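Putative glutathionylspermidine synthase (Methylobacillus flagellatus, PDB 3N6X) probably acts as an ATP-dependent ligase of the circularly permuted ATP-grasp family, possibly joining glutathione to spermidine. Local coordinates at residues P129-V134 / S300-G305; D104-Q109 / G139-I144; A125-E130 / T315-D320. All blocks are in the same frame, centred on the assembly; numbering follows the deposited sequence.

Contact 1: residues P129-V134 / S300-G305; sequences PEMFGV and SVYRNG. With SO4 (sulfate ion), chain C.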
loop_
_atom_site.group_PDB
_atom_site.type_symbol
_atom_site.label_atom_id
_atom_site.label_comp_id
_atom_site.label_asym_id
_atom_site.label_seq_id
_atom_site.Cartn_x
_atom_site.Cartn_y
_atom_site.Cartn_z
ATOM N N PRO A 129 -3.598 -22.932 8.078
ATOM C CA PRO A 129 -4.616 -23.849 8.629
ATOM C C PRO A 129 -4.932 -23.582 10.110
ATOM O O PRO A 129 -6.013 -23.952 10.574
ATOM C CB PRO A 129 -4.003 -25.239 8.402
ATOM C CG PRO A 129 -2.539 -24.998 8.244
ATOM C CD PRO A 129 -2.405 -23.665 7.601
ATOM N N GLU A 130 -4.023 -22.856 10.827
ATOM C CA GLU A 130 -4.200 -22.434 12.242
ATOM C C GLU A 130 -5.365 -21.459 12.382
ATOM O O GLU A 130 -5.922 -21.296 13.477
ATOM C CB GLU A 130 -2.916 -21.768 12.779
ATOM C CG GLU A 130 -1.705 -22.696 12.821
ATOM C CD GLU A 130 -0.901 -22.796 11.538
ATOM O OE1 GLU A 130 -1.287 -22.162 10.527
ATOM O OE2 GLU A 130 0.117 -23.521 11.543
HETATM N N MSE A 131 -5.737 -20.808 11.268
HETATM C CA MSE A 131 -6.836 -19.829 11.229
HETATM C C MSE A 131 -8.172 -20.435 10.775
HETATM O O MSE A 131 -9.191 -19.755 10.824
HETATM C CB MSE A 131 -6.435 -18.632 10.361
HETATM C CG MSE A 131 -5.349 -17.786 11.017
HETATM SE SE MSE A 131 -5.924 -17.142 12.814
HETATM C CE MSE A 131 -7.283 -15.871 12.212
ATOM N N PHE A 132 -8.177 -21.717 10.380
ATOM C CA PHE A 132 -9.397 -22.393 9.932
ATOM C C PHE A 132 -10.376 -22.577 11.074
ATOM O O PHE A 132 -10.018 -23.125 12.115
ATOM C CB PHE A 132 -9.077 -23.754 9.257
ATOM C CG PHE A 132 -10.294 -24.414 8.645
ATOM C CD1 PHE A 132 -10.777 -24.010 7.403
ATOM C CD2 PHE A 132 -10.986 -25.407 9.330
ATOM C CE1 PHE A 132 -11.927 -24.593 6.855
ATOM C CE2 PHE A 132 -12.134 -25.989 8.783
ATOM C CZ PHE A 132 -12.601 -25.573 7.550
ATOM N N GLY A 133 -11.594 -22.082 10.887
ATOM C CA GLY A 133 -12.643 -22.164 11.896
ATOM C C GLY A 133 -12.565 -21.079 12.951
ATOM O O GLY A 133 -13.447 -20.991 13.812
ATOM N N VAL A 134 -11.520 -20.224 12.891
ATOM C CA VAL A 134 -11.336 -19.149 13.874
ATOM C C VAL A 134 -12.165 -17.913 13.516
ATOM O O VAL A 134 -12.016 -17.361 12.421
ATOM C CB VAL A 134 -9.832 -18.806 14.079
ATOM C CG1 VAL A 134 -9.651 -17.675 15.099
ATOM C CG2 VAL A 134 -9.041 -20.044 14.492
ATOM N N SER A 300 -2.377 -18.962 20.220
ATOM C CA SER A 300 -3.409 -19.649 21.017
ATOM C C SER A 300 -4.402 -18.666 21.682
ATOM O O SER A 300 -5.604 -18.941 21.708
ATOM C CB SER A 300 -2.761 -20.547 22.071
ATOM O OG SER A 300 -3.724 -21.074 22.971
ATOM N N VAL A 301 -3.898 -17.532 22.228
ATOM C CA VAL A 301 -4.750 -16.497 22.865
ATOM C C VAL A 301 -5.694 -15.872 21.810
ATOM O O VAL A 301 -6.875 -15.646 22.079
ATOM C CB VAL A 301 -3.888 -15.402 23.583
ATOM C CG1 VAL A 301 -4.766 -14.354 24.254
ATOM C CG2 VAL A 301 -2.947 -16.033 24.599
ATOM N N TYR A 302 -5.154 -15.588 20.630
ATOM C CA TYR A 302 -5.886 -15.016 19.514
ATOM C C TYR A 302 -6.958 -15.997 19.020
ATOM O O TYR A 302 -8.120 -15.616 18.889
ATOM C CB TYR A 302 -4.901 -14.649 18.385
ATOM C CG TYR A 302 -5.552 -14.081 17.142
ATOM C CD1 TYR A 302 -6.494 -13.050 17.229
ATOM C CD2 TYR A 302 -5.153 -14.496 15.871
ATOM C CE1 TYR A 302 -7.055 -12.486 16.086
ATOM C CE2 TYR A 302 -5.681 -13.911 14.721
ATOM C CZ TYR A 302 -6.637 -12.912 14.831
ATOM O OH TYR A 302 -7.155 -12.340 13.705
ATOM N N ARG A 303 -6.574 -17.276 18.806
ATOM C CA ARG A 303 -7.500 -18.330 18.364
ATOM C C ARG A 303 -8.625 -18.556 19.380
ATOM O O ARG A 303 -9.730 -18.911 18.977
ATOM C CB ARG A 303 -6.745 -19.652 18.119
ATOM C CG ARG A 303 -5.929 -19.694 16.812
ATOM C CD ARG A 303 -5.080 -20.964 16.682
ATOM N NE ARG A 303 -5.734 -22.146 17.266
ATOM C CZ ARG A 303 -6.612 -22.916 16.627
ATOM N NH1 ARG A 303 -6.945 -22.655 15.371
ATOM N NH2 ARG A 303 -7.174 -23.943 17.246
ATOM N N ASN A 304 -8.357 -18.303 20.695
ATOM C CA ASN A 304 -9.340 -18.501 21.778
ATOM C C ASN A 304 -10.018 -17.225 22.294
ATOM O O ASN A 304 -10.681 -17.255 23.339
ATOM C CB ASN A 304 -8.747 -19.326 22.923
ATOM C CG ASN A 304 -8.513 -20.760 22.536
ATOM O OD1 ASN A 304 -9.433 -21.560 22.487
ATOM N ND2 ASN A 304 -7.289 -21.094 22.176
ATOM N N GLY A 305 -9.882 -16.138 21.546
ATOM C CA GLY A 305 -10.578 -14.880 21.812
ATOM C C GLY A 305 -10.095 -14.024 22.970
ATOM O O GLY A 305 -10.823 -13.131 23.418
HETATM S S SO4 C . -5.092 -23.844 20.839
HETATM O O1 SO4 C . -4.755 -22.623 20.098
HETATM O O2 SO4 C . -6.547 -24.065 20.806
HETATM O O3 SO4 C . -4.407 -24.994 20.222
HETATM O O4 SO4 C . -4.656 -23.705 22.249
HETATM O O HOH W 1 -7.710 -24.060 13.103
#
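Arg303 reaches Glu130 by a single bend. CG lies opposite the carbonyl carbon, the chain runs extended through chi2, and a turn at chi3 (35°) brings the guanidinium beside the Glu130 carbonyl. Met131, deposited as selenomethionine, bends at chi2 and chi3, and this leads its CE to the ring of Tyr302. Arg303 NH1 donates to Glu130 O at 2.5 Å, though the exact length is doubtful. The bond is bent, 146° at the hydrogen. The oxygen sits at the guanidinium edge, near its plane, while NH1 is tilted out of the carbonyl plane. Val134 crosses the arginine at about a right angle, with CG2 3.5 Å from Arg303 NH1. Met131 CE packs 3.6 Å from Tyr302 CE2. Met131 SE lies 4.8 Å from the Tyr302 ring centroid, obliquely placed, a Met-aromatic contact. The contact joins the 3-10 segment 129-131 and the type II turn after it, Met131 to Val134, to the end of helix 298-303. That end is a Schellman motif with Gly305 at C-prime. A water accepts from Arg303 NH1 at 2.8 Å and also bonds Phe132 O. Arg303 NE gives a nearly straight bond, 3.0 Å, to O1 of a sulfate. Ser300 OG binds O4 of the same ion at 2.9 Å. A second sulfate forms a salt bridge with Arg303 NH2. Both ions probably come from the crystallisation liquor.

Contact 2: residues D104-Q109 / G139-I144; sequences DVYHDQ and GVYAHI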
loop_
_atom_site.group_PDB
_atom_site.type_symbol
_atom_site.label_atom_id
_atom_site.label_comp_id
_atom_site.label_asym_id
_atom_site.label_seq_id
_atom_site.Cartn_x
_atom_site.Cartn_y
_atom_site.Cartn_z
ATOM N N ASP A 104 -14.338 -16.370 4.231
ATOM C CA ASP A 104 -14.805 -17.560 3.518
ATOM C C ASP A 104 -13.752 -18.699 3.465
ATOM O O ASP A 104 -14.094 -19.831 3.815
ATOM C CB ASP A 104 -15.303 -17.190 2.116
ATOM C CG ASP A 104 -16.097 -18.272 1.408
ATOM O OD1 ASP A 104 -16.767 -19.061 2.096
ATOM O OD2 ASP A 104 -16.122 -18.266 0.176
ATOM N N VAL A 105 -12.458 -18.396 3.085
ATOM C CA VAL A 105 -11.405 -19.443 3.010
ATOM C C VAL A 105 -11.138 -20.151 4.312
ATOM O O VAL A 105 -10.632 -21.286 4.299
ATOM C CB VAL A 105 -10.068 -19.012 2.357
ATOM C CG1 VAL A 105 -10.192 -18.934 0.870
ATOM C CG2 VAL A 105 -9.516 -17.721 2.956
ATOM N N TYR A 106 -11.335 -19.447 5.439
ATOM C CA TYR A 106 -11.068 -20.015 6.761
ATOM C C TYR A 106 -12.354 -20.512 7.426
ATOM O O TYR A 106 -12.334 -20.902 8.594
ATOM C CB TYR A 106 -10.324 -18.998 7.637
ATOM C CG TYR A 106 -8.929 -18.700 7.132
ATOM C CD1 TYR A 106 -7.991 -19.715 6.984
ATOM C CD2 TYR A 106 -8.530 -17.395 6.847
ATOM C CE1 TYR A 106 -6.703 -19.449 6.529
ATOM C CE2 TYR A 106 -7.237 -17.115 6.396
ATOM C CZ TYR A 106 -6.329 -18.149 6.234
ATOM O OH TYR A 106 -5.060 -17.905 5.780
ATOM N N HIS A 107 -13.468 -20.538 6.666
ATOM C CA HIS A 107 -14.743 -21.028 7.173
ATOM C C HIS A 107 -15.380 -22.048 6.236
ATOM O O HIS A 107 -14.824 -23.125 6.093
ATOM C CB HIS A 107 -15.689 -19.872 7.592
ATOM C CG HIS A 107 -15.223 -19.171 8.839
ATOM N ND1 HIS A 107 -14.329 -18.102 8.783
ATOM C CD2 HIS A 107 -15.454 -19.472 10.140
ATOM C CE1 HIS A 107 -14.092 -17.764 10.042
ATOM N NE2 HIS A 107 -14.732 -18.564 10.896
ATOM N N ASP A 108 -16.511 -21.726 5.581
ATOM C CA ASP A 108 -17.212 -22.686 4.721
ATOM C C ASP A 108 -16.630 -22.862 3.326
ATOM O O ASP A 108 -17.022 -23.794 2.622
ATOM C CB ASP A 108 -18.718 -22.389 4.664
ATOM C CG ASP A 108 -19.420 -22.552 6.018
ATOM O OD1 ASP A 108 -18.914 -23.332 6.864
ATOM O OD2 ASP A 108 -20.478 -21.918 6.216
ATOM N N GLN A 109 -15.684 -21.987 2.925
ATOM C CA GLN A 109 -15.033 -22.050 1.602
ATOM C C GLN A 109 -16.052 -22.146 0.462
ATOM O O GLN A 109 -15.873 -22.932 -0.468
ATOM C CB GLN A 109 -13.989 -23.181 1.547
ATOM C CG GLN A 109 -12.907 -23.020 2.618
ATOM C CD GLN A 109 -11.899 -24.140 2.646
ATOM O OE1 GLN A 109 -12.161 -25.258 2.214
ATOM N NE2 GLN A 109 -10.731 -23.870 3.215
ATOM N N GLY A 139 -15.327 -9.915 11.788
ATOM C CA GLY A 139 -14.951 -10.560 10.529
ATOM C C GLY A 139 -13.923 -9.769 9.731
ATOM O O GLY A 139 -13.817 -9.928 8.505
ATOM N N VAL A 140 -13.164 -8.901 10.416
ATOM C CA VAL A 140 -12.142 -8.078 9.777
ATOM C C VAL A 140 -10.783 -8.760 9.843
ATOM O O VAL A 140 -10.301 -9.071 10.930
ATOM C CB VAL A 140 -12.108 -6.636 10.368
ATOM C CG1 VAL A 140 -11.002 -5.797 9.722
ATOM C CG2 VAL A 140 -13.472 -5.952 10.211
ATOM N N TYR A 141 -10.158 -8.978 8.680
ATOM C CA TYR A 141 -8.829 -9.595 8.607
ATOM C C TYR A 141 -7.795 -8.559 8.267
ATOM O O TYR A 141 -6.725 -8.538 8.879
ATOM C CB TYR A 141 -8.800 -10.727 7.577
ATOM C CG TYR A 141 -9.547 -11.967 8.019
ATOM C CD1 TYR A 141 -10.942 -12.027 7.956
ATOM C CD2 TYR A 141 -8.863 -13.092 8.487
ATOM C CE1 TYR A 141 -11.638 -13.154 8.400
ATOM C CE2 TYR A 141 -9.552 -14.241 8.903
ATOM C CZ TYR A 141 -10.937 -14.274 8.835
ATOM O OH TYR A 141 -11.624 -15.404 9.219
ATOM N N ALA A 142 -8.102 -7.701 7.264
ATOM C CA ALA A 142 -7.218 -6.636 6.833
ATOM C C ALA A 142 -7.759 -5.325 7.367
ATOM O O ALA A 142 -8.559 -4.658 6.697
ATOM C CB ALA A 142 -7.131 -6.594 5.304
ATOM N N HIS A 143 -7.353 -4.975 8.602
ATOM C CA HIS A 143 -7.746 -3.731 9.295
ATOM C C HIS A 143 -7.176 -2.552 8.533
ATOM O O HIS A 143 -7.802 -1.498 8.460
ATOM C CB HIS A 143 -7.252 -3.756 10.768
ATOM C CG HIS A 143 -7.763 -4.940 11.523
ATOM N ND1 HIS A 143 -7.244 -6.210 11.310
ATOM C CD2 HIS A 143 -8.807 -5.034 12.379
ATOM C CE1 HIS A 143 -7.966 -7.027 12.071
ATOM N NE2 HIS A 143 -8.918 -6.367 12.734
ATOM N N ILE A 144 -5.996 -2.758 7.912
ATOM C CA ILE A 144 -5.370 -1.797 7.013
ATOM C C ILE A 144 -5.058 -2.511 5.690
ATOM O O ILE A 144 -4.379 -3.552 5.686
ATOM C CB ILE A 144 -4.092 -1.160 7.603
ATOM C CG1 ILE A 144 -4.310 -0.654 9.046
ATOM C CG2 ILE A 144 -3.548 -0.038 6.661
ATOM C CD1 ILE A 144 -3.062 -0.167 9.695
#
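Tyr106 meets Tyr141 through CB and one ring carbon, CD2. Its CB lies 4.1 Å from Tyr141 OH. Further out, Tyr106 CD2 touches Tyr141 CE2 at 3.9 Å. The two side chains cross at a slant, and neither ring presents a clear face or edge to the other. One face of the Tyr106 ring carries Val105 CG2, offset toward the rim. At the tip, Tyr106 OH is hydrogen-bonded to Gly314 O and to Arg128 N, so this buried hydroxyl has two backbone partners. Tyr141 also reaches the next residue. Its OH comes to the edge of the His107 ring, in the ring plane, 3.5 Å from His107 CE1. The imidazole is fixed on both nitrogens: His107 ND1 bonds to His103 O, and His107 NE2 to Asp135 OD1. Those bonds set its rotation, and Tyr141 packs against the carbon between them. The backbone N of Tyr141 is bound by Asn99 OD1, from helix 81-105. Two donors meet on Asp104 O: His107 N at 3.0 Å and Gln109 N at 2.8 Å, from opposite faces of its plane. Gln109 NE2 donates to Val105 O at 2.8 Å. Asp104 itself bonds the backbone N of Glu110 and Ile111. Gln109 stands at the N-cap position of helix 110-113. Tyr141, from the loop leading into strand 144-151, packs the tight corner between helices 81-105 and 110-113.

Contact 3: residues A125-E130 / T315-D320; sequences AQYRPE and TGVADD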
loop_
_atom_site.group_PDB
_atom_site.type_symbol
_atom_site.label_atom_id
_atom_site.label_comp_id
_atom_site.label_asym_id
_atom_site.label_seq_id
_atom_site.Cartn_x
_atom_site.Cartn_y
_atom_site.Cartn_z
ATOM N N ALA A 125 1.422 -21.223 0.727
ATOM C CA ALA A 125 2.123 -21.164 2.022
ATOM C C ALA A 125 1.547 -20.085 2.907
ATOM O O ALA A 125 1.671 -20.157 4.133
ATOM C CB ALA A 125 3.602 -20.901 1.797
ATOM N N GLN A 126 0.893 -19.085 2.289
ATOM C CA GLN A 126 0.262 -17.979 3.007
ATOM C C GLN A 126 -1.102 -18.369 3.607
ATOM O O GLN A 126 -1.595 -17.677 4.501
ATOM C CB GLN A 126 0.153 -16.745 2.105
ATOM C CG GLN A 126 1.498 -16.065 1.834
ATOM C CD GLN A 126 2.204 -15.684 3.112
ATOM O OE1 GLN A 126 1.642 -15.030 3.992
ATOM N NE2 GLN A 126 3.441 -16.118 3.253
ATOM N N TYR A 127 -1.691 -19.496 3.146
ATOM C CA TYR A 127 -2.924 -20.014 3.732
ATOM C C TYR A 127 -2.547 -20.679 5.054
ATOM O O TYR A 127 -1.709 -21.575 5.059
ATOM C CB TYR A 127 -3.630 -21.021 2.783
ATOM C CG TYR A 127 -4.840 -21.688 3.412
ATOM C CD1 TYR A 127 -6.094 -21.085 3.373
ATOM C CD2 TYR A 127 -4.709 -22.873 4.143
ATOM C CE1 TYR A 127 -7.199 -21.663 4.003
ATOM C CE2 TYR A 127 -5.806 -23.457 4.780
ATOM C CZ TYR A 127 -7.051 -22.853 4.699
ATOM O OH TYR A 127 -8.133 -23.427 5.320
ATOM N N ARG A 128 -3.105 -20.195 6.180
ATOM C CA ARG A 128 -2.748 -20.699 7.512
ATOM C C ARG A 128 -3.830 -21.596 8.065
ATOM O O ARG A 128 -4.884 -21.109 8.497
ATOM C CB ARG A 128 -2.443 -19.538 8.493
ATOM C CG ARG A 128 -1.462 -18.501 7.956
ATOM C CD ARG A 128 -0.022 -18.812 8.290
ATOM N NE ARG A 128 0.888 -17.842 7.680
ATOM C CZ ARG A 128 2.205 -17.994 7.624
ATOM N NH1 ARG A 128 2.779 -19.069 8.151
ATOM N NH2 ARG A 128 2.961 -17.069 7.049
ATOM N N PRO A 129 -3.598 -22.932 8.078
ATOM C CA PRO A 129 -4.616 -23.849 8.629
ATOM C C PRO A 129 -4.932 -23.582 10.110
ATOM O O PRO A 129 -6.013 -23.952 10.574
ATOM C CB PRO A 129 -4.003 -25.239 8.402
ATOM C CG PRO A 129 -2.539 -24.998 8.244
ATOM C CD PRO A 129 -2.405 -23.665 7.601
ATOM N N GLU A 130 -4.023 -22.856 10.827
ATOM C CA GLU A 130 -4.200 -22.434 12.242
ATOM C C GLU A 130 -5.365 -21.459 12.382
ATOM O O GLU A 130 -5.922 -21.296 13.477
ATOM C CB GLU A 130 -2.916 -21.768 12.779
ATOM C CG GLU A 130 -1.705 -22.696 12.821
ATOM C CD GLU A 130 -0.901 -22.796 11.538
ATOM O OE1 GLU A 130 -1.287 -22.162 10.527
ATOM O OE2 GLU A 130 0.117 -23.521 11.543
ATOM N N THR A 315 -3.660 -13.347 6.393
ATOM C CA THR A 315 -4.196 -12.475 5.330
ATOM C C THR A 315 -3.418 -12.629 4.021
ATOM O O THR A 315 -3.919 -12.234 2.965
ATOM C CB THR A 315 -4.215 -10.999 5.767
ATOM O OG1 THR A 315 -2.875 -10.571 6.014
ATOM C CG2 THR A 315 -5.098 -10.757 6.982
ATOM N N GLY A 316 -2.191 -13.171 4.109
ATOM C CA GLY A 316 -1.290 -13.330 2.972
ATOM C C GLY A 316 -1.858 -14.121 1.805
ATOM O O GLY A 316 -1.416 -13.947 0.670
ATOM N N VAL A 317 -2.833 -15.012 2.077
ATOM C CA VAL A 317 -3.468 -15.805 1.035
ATOM C C VAL A 317 -4.285 -14.917 0.062
ATOM O O VAL A 317 -4.442 -15.282 -1.098
ATOM C CB VAL A 317 -4.285 -16.999 1.618
ATOM C CG1 VAL A 317 -5.562 -16.528 2.322
ATOM C CG2 VAL A 317 -4.609 -18.024 0.537
ATOM N N ALA A 318 -4.739 -13.728 0.519
ATOM C CA ALA A 318 -5.548 -12.817 -0.308
ATOM C C ALA A 318 -4.720 -11.841 -1.180
ATOM O O ALA A 318 -5.206 -11.399 -2.226
ATOM C CB ALA A 318 -6.523 -12.053 0.558
ATOM N N ASP A 319 -3.498 -11.497 -0.762
ATOM C CA ASP A 319 -2.689 -10.587 -1.565
ATOM C C ASP A 319 -1.507 -11.266 -2.257
ATOM O O ASP A 319 -0.707 -10.589 -2.898
ATOM C CB ASP A 319 -2.255 -9.348 -0.763
ATOM C CG ASP A 319 -1.277 -9.637 0.355
ATOM O OD1 ASP A 319 -1.033 -10.829 0.636
ATOM O OD2 ASP A 319 -0.792 -8.671 0.977
ATOM N N ASP A 320 -1.430 -12.612 -2.177
ATOM C CA ASP A 320 -0.444 -13.401 -2.917
ATOM C C ASP A 320 -0.666 -13.231 -4.440
ATOM O O ASP A 320 -1.808 -13.137 -4.893
ATOM C CB ASP A 320 -0.546 -14.889 -2.550
ATOM C CG ASP A 320 0.530 -15.729 -3.210
ATOM O OD1 ASP A 320 1.667 -15.752 -2.690
ATOM O OD2 ASP A 320 0.261 -16.293 -4.294
HETATM O O HOH W 2 -0.692 -15.338 5.547
#
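Gln126 sets its CB against the peptide between Gly316 and Val317. Its CB is 3.3 Å from Gly316 C and 3.5 Å from Val317 N. The chain then bends at chi2 (-56°), which brings OE1 beside the glycine and leaves NE2 pointing away. Gln126 OE1 ends 3.5 Å from Gly316 CA. With no side chain on Gly316, there is room for the amide oxygen at this place. The backbones are near as well, with the CA atoms of Gln126 and Val317 4.7 Å apart. A water closes the polar side. It bonds Gln126 OE1 at 2.8 Å and also the carbonyl oxygen of the same residue. From Gly316 N it accepts a weak bond of 3.0 Å. One solvent molecule thus links the carbonyl and amide oxygens of Gln126 to Gly316 N. Gln126 NE2 bonds a glycerol, probably from the crystallisation liquor.

Tyr127 and Val317 meet differently. Val317 puts CG2 opposite its own backbone N, toward the tyrosine. This methyl is 3.9 Å from Tyr127 CB and lies at the edge of the ring, near its plane. The ring leads on away from Val317 and stacks with Tyr106.

Helix 316-319 is weakly bonded. Val317 and Ala318 pack against helix 81-105, Val317 on Leu102 and Ala318 on Leu98, Phe101 and Leu102. Asp319 forms a salt bridge with Arg165, and Thr315 OG1 bonds Leu164 O, just past strand 157-163. The contact therefore joins the loop between helix 110-113 and strand 144-151 to a short helix lying between helix 81-105 and the end of strand 157-163.

Overall arrangement
All three contacts use the long loop between helix 110-113 and strand 144-151. Contacts 1 and 3 start from the same part of that loop and share Pro129 and Glu130. One leads to helix 298-303, the other to helix 316-319. Contact 2 touches both: Tyr106 O makes a probable hydrogen bond with Gly133 N, and Tyr141 O packs on Thr315 CG2. Its touching residues are largely buried and aromatic, and contact 3 is partly buried. Contact 1, farthest from the chain centre, mixes buried packing with an exposed arginine and sulfate. A direct side-chain to backbone bond crosses contact 1, whereas water bridges contact 3 and contact 2 relies on packing.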